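Local coordinates for B12-binding domain-containing protein (PDB 6WTE) that is a cobalamin-dependent radical SAM methyltransferase, carrying a [4Fe-4S] cluster and B12, that probably transfers methyl groups by a non-radical route, at residues A[310-320]-A[359-370]; A[221-230]-A[240-248]. All coordinates share one frame; numbering follows the deposited sequence. Where two conformers were deposited one is given.

Contact 2 (221-230 with 240-248) closes before contact 1 (310-320 with 359-370) opens, and all four segments belong to the radical SAM core. Their centres lie about 22 Å apart and their nearest atoms about 5 Å, without touching. Contact 2 begins at the end of strand 219-221, the first of a run of parallel strands continuing through 266-269, 304-309, 327-335 and 373-380. Contact 1 begins just after strand 304-309 and packs helix 357-369, which precedes strand 373-380, against the start of helix 316-325. The iron-sulfur cluster relates the two: C227 of contact 2 binds one of its irons, while Q310 of contact 1 lines its pocket from another strand end.

Contact 1: A[310-320]-A[359-370]; sequences QPSPFDEEFAD and DTERLVRLCRER
F314 holds CG anti to its own N (chi1 -164°) and R370 holds CG beside its own N (chi1 -68°), which turns the phenyl ring onto L363 and lets the arginine chain run extended past A319 to D320. L363 CG sits 3.6 Å from the centroid of the F314 ring, almost on the ring normal, a CH-pi contact. F318 CD2 covers the opposite face nearer the rim, so a flat aromatic fits this slot well. C367 SG approaches obliquely, 3.7 Å from F314 CZ, in a sulfur-aromatic contact. L366 brings CD1 to the ring edge, and the same CD1 lies 3.5 Å from D315 C, while L366 CB meets the small CB of A319 at 3.8 Å. D315 is the N-cap of helix 316-325: its OD1 accepts from F318 N at 2.9 Å.

R370 closes the other end. Its NE reaches D320 OD1 at 2.7 Å and its NH2 the same oxygen at 2.9 Å, a side-on salt bridge in which both nitrogens come from one face of the carboxylate. A319 CB lies over a face of the guanidinium, a fit that a small residue permits. R370 NH1 turns back toward the preceding turn of chain, donating to L366 O at 2.8 Å on a lone pair and pairing with E369 OE1. With three nitrogens engaged, the guanidinium's rotation is probably fixed.

Beneath this interface run the parallel strands: L363 and P311 rest on V332, C367 on V330 of strand 327-335 and on T374 of strand 373-380, whereas F318 packs against helix 278-294 beside it.

Contact 2: A[221-230]-A[240-248]; sequences ILTKNGCAYR and KGTRYGQRE. With SF4 (iron/sulfur cluster), chain C; EDO (1,2-ethanediol), chain L.
The cysteine loop that carries the [4Fe-4S] cluster of this radical SAM enzyme is pinned here to the chain that returns after helix 236-240. C227 SG binds iron FE2 at 2.2 Å, its CB-SG bond swung anti to its own N (chi1 -176°). The loop backbone is held by C227 N, which donates to G241 O at 2.9 Å, and by a weak bond from A228 N to Y244 OH, whose ring also lies against C227 CA. Before the cysteine, N225 and G245 form an antiparallel hydrogen-bonded pair, and N225 ND2 gives a further bond to K240 O at 2.9 Å from above the carbonyl plane. G226 suits its place because a CB would clash with R243 O. K240 NZ makes a salt bridge to the cobalamin. At the far end R247 N bonds to T223 O, and R247 NH1 reaches L222 O at 2.8 Å, while NH2 is held by E255 and S195 O. With a leucine in place of R247, L222 O and S195 O would probably lose a hydrogen-bond donor and E255 its salt-bridge partner. C227, C231 and C234 make up the CxxxCxxC signature, and a loop of this kind after the first barrel strand is the hallmark of the radical SAM fold.

Contact 1: A[310-320]-A[359-370]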
loop_
_atom_site.group_PDB
_atom_site.type_symbol
_atom_site.label_atom_id
_atom_site.label_comp_id
_atom_site.label_asym_id
_atom_site.label_seq_id
_atom_site.Cartn_x
_atom_site.Cartn_y
_atom_site.Cartn_z
ATOM N N GLN A 310 -13.404 -6.381 1.734
ATOM C CA GLN A 310 -14.424 -5.575 2.385
ATOM C C GLN A 310 -15.516 -6.489 2.917
ATOM O O GLN A 310 -15.596 -7.663 2.533
ATOM C CB GLN A 310 -15.006 -4.557 1.404
ATOM C CG GLN A 310 -14.045 -3.421 1.077
ATOM C CD GLN A 310 -13.729 -2.578 2.292
ATOM O OE1 GLN A 310 -14.594 -1.866 2.804
ATOM N NE2 GLN A 310 -12.498 -2.680 2.784
ATOM N N PRO A 311 -16.348 -6.003 3.843
ATOM C CA PRO A 311 -17.380 -6.882 4.414
ATOM C C PRO A 311 -18.372 -7.416 3.399
ATOM O O PRO A 311 -18.969 -8.472 3.636
ATOM C CB PRO A 311 -18.068 -5.985 5.450
ATOM C CG PRO A 311 -17.028 -5.010 5.845
ATOM C CD PRO A 311 -16.234 -4.737 4.589
ATOM N N SER A 312 -18.590 -6.714 2.292
ATOM C CA SER A 312 -19.563 -7.117 1.295
ATOM C C SER A 312 -18.977 -6.843 -0.082
ATOM O O SER A 312 -18.320 -5.810 -0.277
ATOM C CB SER A 312 -20.889 -6.355 1.465
ATOM O OG SER A 312 -21.820 -6.713 0.457
ATOM N N PRO A 313 -19.192 -7.739 -1.059
ATOM C CA PRO A 313 -19.951 -8.986 -0.956
ATOM C C PRO A 313 -19.094 -10.146 -0.474
ATOM O O PRO A 313 -17.987 -10.349 -0.980
ATOM C CB PRO A 313 -20.418 -9.223 -2.390
ATOM C CG PRO A 313 -19.321 -8.627 -3.239
ATOM C CD PRO A 313 -18.702 -7.501 -2.432
ATOM N N PHE A 314 -19.608 -10.914 0.491
ATOM C CA PHE A 314 -18.889 -12.079 1.013
ATOM C C PHE A 314 -19.962 -13.107 1.367
ATOM O O PHE A 314 -20.456 -13.129 2.496
ATOM C CB PHE A 314 -18.032 -11.725 2.224
ATOM C CG PHE A 314 -16.983 -12.763 2.561
ATOM C CD1 PHE A 314 -17.333 -13.969 3.159
ATOM C CD2 PHE A 314 -15.644 -12.523 2.294
ATOM C CE1 PHE A 314 -16.370 -14.914 3.470
ATOM C CE2 PHE A 314 -14.676 -13.459 2.601
ATOM C CZ PHE A 314 -15.033 -14.661 3.183
ATOM N N ASP A 315 -20.329 -13.939 0.391
ATOM C CA ASP A 315 -21.441 -14.860 0.583
ATOM C C ASP A 315 -20.939 -16.296 0.711
ATOM O O ASP A 315 -19.735 -16.576 0.676
ATOM C CB ASP A 315 -22.482 -14.714 -0.540
ATOM C CG ASP A 315 -21.932 -15.015 -1.930
ATOM O OD1 ASP A 315 -20.868 -15.650 -2.065
ATOM O OD2 ASP A 315 -22.587 -14.603 -2.912
ATOM N N GLU A 316 -21.894 -17.215 0.873
ATOM C CA GLU A 316 -21.547 -18.609 1.125
ATOM C C GLU A 316 -20.768 -19.207 -0.039
ATOM O O GLU A 316 -19.783 -19.930 0.167
ATOM C CB GLU A 316 -22.814 -19.416 1.405
ATOM C CG GLU A 316 -22.557 -20.862 1.784
ATOM C CD GLU A 316 -23.834 -21.591 2.150
ATOM O OE1 GLU A 316 -24.916 -20.972 2.056
ATOM O OE2 GLU A 316 -23.754 -22.778 2.536
ATOM N N GLU A 317 -21.191 -18.919 -1.273
ATOM C CA GLU A 317 -20.469 -19.435 -2.434
ATOM C C GLU A 317 -19.033 -18.933 -2.454
ATOM O O GLU A 317 -18.106 -19.685 -2.777
ATOM C CB GLU A 317 -21.183 -19.044 -3.727
ATOM C CG GLU A 317 -20.478 -19.564 -4.980
ATOM C CD GLU A 317 -21.019 -18.970 -6.265
ATOM O OE1 GLU A 317 -21.387 -17.775 -6.274
ATOM O OE2 GLU A 317 -21.078 -19.710 -7.270
ATOM N N PHE A 318 -18.830 -17.656 -2.125
ATOM C CA PHE A 318 -17.476 -17.117 -2.079
ATOM C C PHE A 318 -16.641 -17.840 -1.033
ATOM O O PHE A 318 -15.490 -18.208 -1.293
ATOM C CB PHE A 318 -17.521 -15.614 -1.793
ATOM C CG PHE A 318 -16.194 -14.912 -1.976
ATOM C CD1 PHE A 318 -15.502 -15.012 -3.169
ATOM C CD2 PHE A 318 -15.660 -14.130 -0.959
ATOM C CE1 PHE A 318 -14.285 -14.357 -3.344
ATOM C CE2 PHE A 318 -14.450 -13.464 -1.133
ATOM C CZ PHE A 318 -13.761 -13.586 -2.326
ATOM N N ALA A 319 -17.220 -18.087 0.147
ATOM C CA ALA A 319 -16.472 -18.746 1.207
ATOM C C ALA A 319 -16.145 -20.188 0.840
ATOM O O ALA A 319 -15.042 -20.666 1.126
ATOM C CB ALA A 319 -17.248 -18.682 2.522
ATOM N N ASP A 320 -17.083 -20.894 0.194
ATOM C CA ASP A 320 -16.794 -22.251 -0.270
ATOM C C ASP A 320 -15.681 -22.252 -1.309
ATOM O O ASP A 320 -14.826 -23.145 -1.316
ATOM C CB ASP A 320 -18.050 -22.898 -0.854
ATOM C CG ASP A 320 -19.074 -23.257 0.206
ATOM O OD1 ASP A 320 -18.700 -23.403 1.388
ATOM O OD2 ASP A 320 -20.254 -23.407 -0.154
ATOM N N ASP A 359 -22.731 -7.921 7.539
ATOM C CA ASP A 359 -21.826 -8.439 6.521
ATOM C C ASP A 359 -20.514 -8.904 7.136
ATOM O O ASP A 359 -19.959 -9.925 6.717
ATOM C CB ASP A 359 -21.578 -7.378 5.446
ATOM C CG ASP A 359 -22.832 -7.044 4.663
ATOM O OD1 ASP A 359 -23.506 -7.974 4.179
ATOM O OD2 ASP A 359 -23.166 -5.852 4.547
ATOM N N THR A 360 -19.996 -8.166 8.125
ATOM C CA THR A 360 -18.798 -8.621 8.824
ATOM C C THR A 360 -19.099 -9.852 9.674
ATOM O O THR A 360 -18.290 -10.786 9.737
ATOM C CB THR A 360 -18.225 -7.488 9.683
ATOM O OG1 THR A 360 -17.686 -6.459 8.833
ATOM C CG2 THR A 360 -17.113 -8.001 10.590
ATOM N N GLU A 361 -20.259 -9.871 10.337
ATOM C CA GLU A 361 -20.650 -11.046 11.107
ATOM C C GLU A 361 -20.740 -12.282 10.220
ATOM O O GLU A 361 -20.279 -13.364 10.601
ATOM C CB GLU A 361 -21.983 -10.785 11.808
ATOM C CG GLU A 361 -22.470 -11.921 12.690
ATOM C CD GLU A 361 -21.795 -11.962 14.048
ATOM O OE1 GLU A 361 -21.306 -13.045 14.438
ATOM O OE2 GLU A 361 -21.760 -10.915 14.729
ATOM N N ARG A 362 -21.345 -12.144 9.036
ATOM C CA ARG A 362 -21.455 -13.296 8.148
ATOM C C ARG A 362 -20.092 -13.719 7.628
ATOM O O ARG A 362 -19.801 -14.915 7.555
ATOM C CB ARG A 362 -22.399 -13.007 6.981
ATOM C CG ARG A 362 -22.593 -14.231 6.082
ATOM C CD ARG A 362 -23.626 -14.022 4.986
ATOM N NE ARG A 362 -23.204 -13.042 3.991
ATOM C CZ ARG A 362 -23.819 -12.859 2.825
ATOM N NH1 ARG A 362 -24.879 -13.594 2.510
ATOM N NH2 ARG A 362 -23.376 -11.947 1.972
ATOM N N LEU A 363 -19.244 -12.758 7.266
ATOM C CA LEU A 363 -17.900 -13.102 6.817
ATOM C C LEU A 363 -17.178 -13.931 7.865
ATOM O O LEU A 363 -16.591 -14.976 7.557
ATOM C CB LEU A 363 -17.118 -11.826 6.509
ATOM C CG LEU A 363 -15.681 -11.926 5.989
ATOM C CD1 LEU A 363 -15.371 -10.636 5.255
ATOM C CD2 LEU A 363 -14.684 -12.101 7.121
ATOM N N VAL A 364 -17.190 -13.463 9.114
ATOM C CA VAL A 364 -16.449 -14.153 10.161
ATOM C C VAL A 364 -17.034 -15.539 10.402
ATOM O O VAL A 364 -16.294 -16.525 10.520
ATOM C CB VAL A 364 -16.423 -13.301 11.444
ATOM C CG1 VAL A 364 -15.855 -14.104 12.610
ATOM C CG2 VAL A 364 -15.603 -12.035 11.220
ATOM N N ARG A 365 -18.366 -15.649 10.422
ATOM C CA ARG A 365 -18.997 -16.960 10.617
ATOM C C ARG A 365 -18.625 -17.931 9.503
ATOM O O ARG A 365 -18.229 -19.075 9.765
ATOM C CB ARG A 365 -20.516 -16.835 10.698
ATOM C CG ARG A 365 -21.193 -18.203 10.632
ATOM C CD ARG A 365 -22.712 -18.119 10.765
ATOM N NE ARG A 365 -23.333 -17.318 9.714
ATOM C CZ ARG A 365 -23.704 -17.782 8.523
ATOM N NH1 ARG A 365 -23.507 -19.059 8.204
ATOM N NH2 ARG A 365 -24.268 -16.963 7.643
ATOM N N LEU A 366 -18.799 -17.510 8.250
ATOM C CA LEU A 366 -18.500 -18.384 7.121
ATOM C C LEU A 366 -17.044 -18.830 7.140
ATOM O O LEU A 366 -16.739 -19.992 6.847
ATOM C CB LEU A 366 -18.826 -17.673 5.803
ATOM C CG LEU A 366 -20.303 -17.392 5.497
ATOM C CD1 LEU A 366 -20.430 -16.592 4.206
ATOM C CD2 LEU A 366 -21.122 -18.685 5.419
ATOM N N CYS A 367 -16.129 -17.922 7.485
ATOM C CA CYS A 367 -14.731 -18.318 7.600
ATOM C C CYS A 367 -14.529 -19.291 8.755
ATOM O O CYS A 367 -13.817 -20.292 8.611
ATOM C CB CYS A 367 -13.850 -17.092 7.777
ATOM S SG CYS A 367 -13.691 -16.072 6.291
ATOM N N ARG A 368 -15.147 -19.010 9.907
ATOM C CA ARG A 368 -15.045 -19.921 11.045
ATOM C C ARG A 368 -15.546 -21.312 10.682
ATOM O O ARG A 368 -14.900 -22.319 10.994
ATOM C CB ARG A 368 -15.828 -19.371 12.240
ATOM C CG ARG A 368 -15.782 -20.288 13.457
ATOM C CD ARG A 368 -16.692 -19.816 14.581
ATOM N NE ARG A 368 -18.108 -20.013 14.280
ATOM C CZ ARG A 368 -19.009 -19.038 14.245
ATOM N NH1 ARG A 368 -20.274 -19.314 13.962
ATOM N NH2 ARG A 368 -18.649 -17.787 14.502
ATOM N N GLU A 369 -16.702 -21.386 10.017
ATOM C CA GLU A 369 -17.257 -22.669 9.600
ATOM C C GLU A 369 -16.309 -23.456 8.704
ATOM O O GLU A 369 -16.409 -24.686 8.642
ATOM C CB GLU A 369 -18.576 -22.448 8.865
ATOM C CG GLU A 369 -19.686 -21.878 9.732
ATOM C CD GLU A 369 -20.910 -21.527 8.919
ATOM O OE1 GLU A 369 -20.798 -21.467 7.674
ATOM O OE2 GLU A 369 -21.983 -21.313 9.521
ATOM N N ARG A 370 -15.395 -22.783 8.008
ATOM C CA ARG A 370 -14.509 -23.440 7.059
ATOM C C ARG A 370 -13.058 -23.458 7.512
ATOM O O ARG A 370 -12.181 -23.804 6.717
ATOM C CB ARG A 370 -14.621 -22.770 5.688
ATOM C CG ARG A 370 -15.971 -23.004 5.030
ATOM C CD ARG A 370 -16.377 -21.890 4.068
ATOM N NE ARG A 370 -17.718 -22.161 3.556
ATOM C CZ ARG A 370 -18.830 -21.967 4.260
ATOM N NH1 ARG A 370 -18.754 -21.484 5.493
ATOM N NH2 ARG A 370 -20.015 -22.261 3.740
HETATM O O HOH W 1 -21.832 -9.848 1.872
#

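Contact 2: A[221-230]-A[240-248]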
loop_
_atom_site.group_PDB
_atom_site.type_symbol
_atom_site.label_atom_id
_atom_site.label_comp_id
_atom_site.label_asym_id
_atom_site.label_seq_id
_atom_site.Cartn_x
_atom_site.Cartn_y
_atom_site.Cartn_z
ATOM N N ILE A 221 0.419 -11.655 -5.285
ATOM C CA ILE A 221 -0.229 -11.902 -6.566
ATOM C C ILE A 221 -1.277 -10.826 -6.784
ATOM O O ILE A 221 -2.146 -10.610 -5.935
ATOM C CB ILE A 221 -0.855 -13.308 -6.660
ATOM C CG1 ILE A 221 -1.507 -13.500 -8.032
ATOM C CG2 ILE A 221 -1.850 -13.554 -5.528
ATOM C CD1 ILE A 221 -0.504 -13.538 -9.195
ATOM N N LEU A 222 -1.185 -10.152 -7.922
ATOM C CA LEU A 222 -2.163 -9.161 -8.333
ATOM C C LEU A 222 -3.189 -9.829 -9.236
ATOM O O LEU A 222 -2.823 -10.573 -10.150
ATOM C CB LEU A 222 -1.468 -8.022 -9.077
ATOM C CG LEU A 222 -2.395 -6.960 -9.659
ATOM C CD1 LEU A 222 -3.057 -6.188 -8.534
ATOM C CD2 LEU A 222 -1.598 -6.032 -10.574
ATOM N N THR A 223 -4.471 -9.578 -8.978
ATOM C CA THR A 223 -5.507 -10.082 -9.873
ATOM C C THR A 223 -6.210 -8.985 -10.654
ATOM O O THR A 223 -6.697 -9.240 -11.761
ATOM C CB THR A 223 -6.546 -10.915 -9.095
ATOM O OG1 THR A 223 -7.594 -10.076 -8.586
ATOM C CG2 THR A 223 -5.883 -11.663 -7.936
ATOM N N LYS A 224 -6.228 -7.763 -10.135
ATOM C CA LYS A 224 -6.900 -6.658 -10.805
ATOM C C LYS A 224 -6.411 -5.349 -10.203
ATOM O O LYS A 224 -6.222 -5.253 -8.987
ATOM C CB LYS A 224 -8.424 -6.777 -10.671
ATOM C CG LYS A 224 -8.910 -6.851 -9.228
ATOM C CD LYS A 224 -10.153 -7.723 -9.099
ATOM C CE LYS A 224 -10.506 -7.950 -7.636
ATOM N NZ LYS A 224 -11.539 -9.013 -7.464
ATOM N N ASN A 225 -6.213 -4.351 -11.051
ATOM C CA ASN A 225 -5.799 -3.043 -10.577
ATOM C C ASN A 225 -7.009 -2.138 -10.374
ATOM O O ASN A 225 -7.932 -2.129 -11.189
ATOM C CB ASN A 225 -4.836 -2.385 -11.563
ATOM C CG ASN A 225 -4.381 -1.028 -11.096
ATOM O OD1 ASN A 225 -3.523 -0.927 -10.221
ATOM N ND2 ASN A 225 -4.970 0.031 -11.652
ATOM N N GLY A 226 -6.979 -1.362 -9.301
ATOM C CA GLY A 226 -7.884 -0.244 -9.119
ATOM C C GLY A 226 -8.951 -0.524 -8.072
ATOM O O GLY A 226 -9.095 -1.632 -7.560
ATOM N N CYS A 227 -9.701 0.534 -7.754
ATOM C CA CYS A 227 -10.862 0.437 -6.879
ATOM C C CYS A 227 -11.904 1.433 -7.350
ATOM O O CYS A 227 -11.584 2.609 -7.550
ATOM C CB CYS A 227 -10.518 0.721 -5.412
ATOM S SG CYS A 227 -11.974 0.482 -4.317
ATOM N N ALA A 228 -13.140 0.971 -7.498
ATOM C CA ALA A 228 -14.221 1.821 -7.983
ATOM C C ALA A 228 -14.981 2.534 -6.873
ATOM O O ALA A 228 -15.855 3.351 -7.180
ATOM C CB ALA A 228 -15.200 1.001 -8.830
ATOM N N TYR A 229 -14.678 2.267 -5.605
ATOM C CA TYR A 229 -15.340 2.989 -4.524
ATOM C C TYR A 229 -14.604 4.312 -4.278
ATOM O O TYR A 229 -13.729 4.716 -5.048
ATOM C CB TYR A 229 -15.444 2.111 -3.280
ATOM C CG TYR A 229 -16.486 1.011 -3.411
ATOM C CD1 TYR A 229 -17.365 0.988 -4.486
ATOM C CD2 TYR A 229 -16.590 0.005 -2.461
ATOM C CE1 TYR A 229 -18.319 -0.009 -4.615
ATOM C CE2 TYR A 229 -17.538 -0.997 -2.579
ATOM C CZ TYR A 229 -18.399 -0.999 -3.657
ATOM O OH TYR A 229 -19.346 -1.990 -3.781
ATOM N N ARG A 230 -14.967 5.027 -3.217
ATOM C CA ARG A 230 -14.395 6.356 -2.994
ATOM C C ARG A 230 -14.354 6.655 -1.498
ATOM O O ARG A 230 -14.817 7.702 -1.032
ATOM C CB ARG A 230 -15.186 7.416 -3.761
ATOM C CG ARG A 230 -14.475 8.759 -3.925
ATOM C CD ARG A 230 -13.206 8.639 -4.757
ATOM N NE ARG A 230 -13.470 8.270 -6.147
ATOM C CZ ARG A 230 -13.664 9.147 -7.129
ATOM N NH1 ARG A 230 -13.632 10.446 -6.874
ATOM N NH2 ARG A 230 -13.893 8.726 -8.364
ATOM N N LYS A 240 -4.140 4.254 -7.608
ATOM C CA LYS A 240 -4.162 3.063 -8.451
ATOM C C LYS A 240 -5.037 3.231 -9.683
ATOM O O LYS A 240 -4.654 2.800 -10.774
ATOM C CB LYS A 240 -4.657 1.847 -7.653
ATOM C CG LYS A 240 -3.949 1.630 -6.327
ATOM C CD LYS A 240 -2.485 1.237 -6.519
ATOM C CE LYS A 240 -2.331 -0.144 -7.139
ATOM N NZ LYS A 240 -0.965 -0.704 -6.895
ATOM N N GLY A 241 -6.207 3.833 -9.540
ATOM C CA GLY A 241 -7.144 3.956 -10.642
ATOM C C GLY A 241 -8.537 3.682 -10.122
ATOM O O GLY A 241 -8.739 2.887 -9.205
ATOM N N THR A 242 -9.519 4.357 -10.717
ATOM C CA THR A 242 -10.900 4.336 -10.247
ATOM C C THR A 242 -11.753 3.258 -10.898
ATOM O O THR A 242 -12.946 3.175 -10.593
ATOM C CB THR A 242 -11.565 5.691 -10.503
ATOM O OG1 THR A 242 -11.573 5.949 -11.915
ATOM C CG2 THR A 242 -10.806 6.805 -9.799
ATOM N N ARG A 243 -11.194 2.460 -11.807
ATOM C CA ARG A 243 -11.924 1.370 -12.441
ATOM C C ARG A 243 -11.033 0.135 -12.470
ATOM O O ARG A 243 -9.804 0.228 -12.379
ATOM C CB ARG A 243 -12.375 1.736 -13.862
ATOM C CG ARG A 243 -13.391 2.877 -13.915
ATOM C CD ARG A 243 -14.707 2.501 -13.241
ATOM N NE ARG A 243 -15.662 3.603 -13.301
ATOM C CZ ARG A 243 -15.894 4.453 -12.303
ATOM N NH1 ARG A 243 -15.251 4.321 -11.150
ATOM N NH2 ARG A 243 -16.780 5.432 -12.456
ATOM N N TYR A 244 -11.660 -1.029 -12.611
ATOM C CA TYR A 244 -10.933 -2.290 -12.517
ATOM C C TYR A 244 -10.262 -2.618 -13.843
ATOM O O TYR A 244 -10.924 -2.726 -14.880
ATOM C CB TYR A 244 -11.870 -3.411 -12.066
ATOM C CG TYR A 244 -12.386 -3.116 -10.682
ATOM C CD1 TYR A 244 -11.527 -3.140 -9.594
ATOM C CD2 TYR A 244 -13.708 -2.747 -10.470
ATOM C CE1 TYR A 244 -11.973 -2.834 -8.329
ATOM C CE2 TYR A 244 -14.168 -2.440 -9.199
ATOM C CZ TYR A 244 -13.288 -2.478 -8.136
ATOM O OH TYR A 244 -13.719 -2.174 -6.864
ATOM N N GLY A 245 -8.940 -2.747 -13.803
ATOM C CA GLY A 245 -8.193 -3.352 -14.887
ATOM C C GLY A 245 -7.955 -4.802 -14.522
ATOM O O GLY A 245 -7.024 -5.108 -13.776
ATOM N N GLN A 246 -8.821 -5.693 -15.004
ATOM C CA GLN A 246 -8.783 -7.096 -14.614
ATOM C C GLN A 246 -7.742 -7.842 -15.434
ATOM O O GLN A 246 -7.717 -7.734 -16.663
ATOM C CB GLN A 246 -10.153 -7.744 -14.818
ATOM C CG GLN A 246 -11.282 -7.130 -14.011
ATOM C CD GLN A 246 -12.622 -7.775 -14.311
ATOM O OE1 GLN A 246 -12.759 -8.526 -15.277
ATOM N NE2 GLN A 246 -13.619 -7.484 -13.484
ATOM N N ARG A 247 -6.904 -8.621 -14.759
ATOM C CA ARG A 247 -5.950 -9.456 -15.470
ATOM C C ARG A 247 -6.634 -10.707 -16.002
ATOM O O ARG A 247 -7.612 -11.203 -15.426
ATOM C CB ARG A 247 -4.789 -9.860 -14.564
ATOM C CG ARG A 247 -3.969 -8.714 -14.015
ATOM C CD ARG A 247 -2.832 -9.259 -13.171
ATOM N NE ARG A 247 -1.924 -10.084 -13.971
ATOM C CZ ARG A 247 -1.023 -10.922 -13.467
ATOM N NH1 ARG A 247 -0.897 -11.056 -12.153
ATOM N NH2 ARG A 247 -0.244 -11.626 -14.280
ATOM N N GLU A 248 -6.102 -11.220 -17.108
ATOM C CA GLU A 248 -6.561 -12.497 -17.644
ATOM C C GLU A 248 -6.460 -13.580 -16.581
ATOM O O GLU A 248 -5.416 -13.747 -15.946
ATOM C CB GLU A 248 -5.723 -12.886 -18.866
ATOM C CG GLU A 248 -5.891 -12.006 -20.102
ATOM C CD GLU A 248 -7.209 -12.222 -20.839
ATOM O OE1 GLU A 248 -8.273 -12.326 -20.195
ATOM O OE2 GLU A 248 -7.174 -12.289 -22.087
HETATM FE FE1 SF4 C . -12.575 1.877 0.132
HETATM FE FE2 SF4 C . -11.499 1.005 -2.240
HETATM FE FE3 SF4 C . -10.905 -0.320 0.050
HETATM FE FE4 SF4 C . -9.905 2.157 -0.360
HETATM S S1 SF4 C . -9.425 0.294 -1.576
HETATM S S2 SF4 C . -10.852 1.379 1.556
HETATM S S3 SF4 C . -11.609 3.158 -1.504
HETATM S S4 SF4 C . -12.979 -0.109 -0.893
HETATM C C1 EDO L . -13.408 14.018 -5.723
HETATM O O1 EDO L . -13.931 15.274 -5.277
HETATM C C2 EDO L . -13.158 13.128 -4.515
HETATM O O2 EDO L . -13.928 11.929 -4.661
HETATM O O HOH W 2 -7.329 0.428 -13.343
HETATM O O HOH W 3 -1.864 -2.690 -9.020
#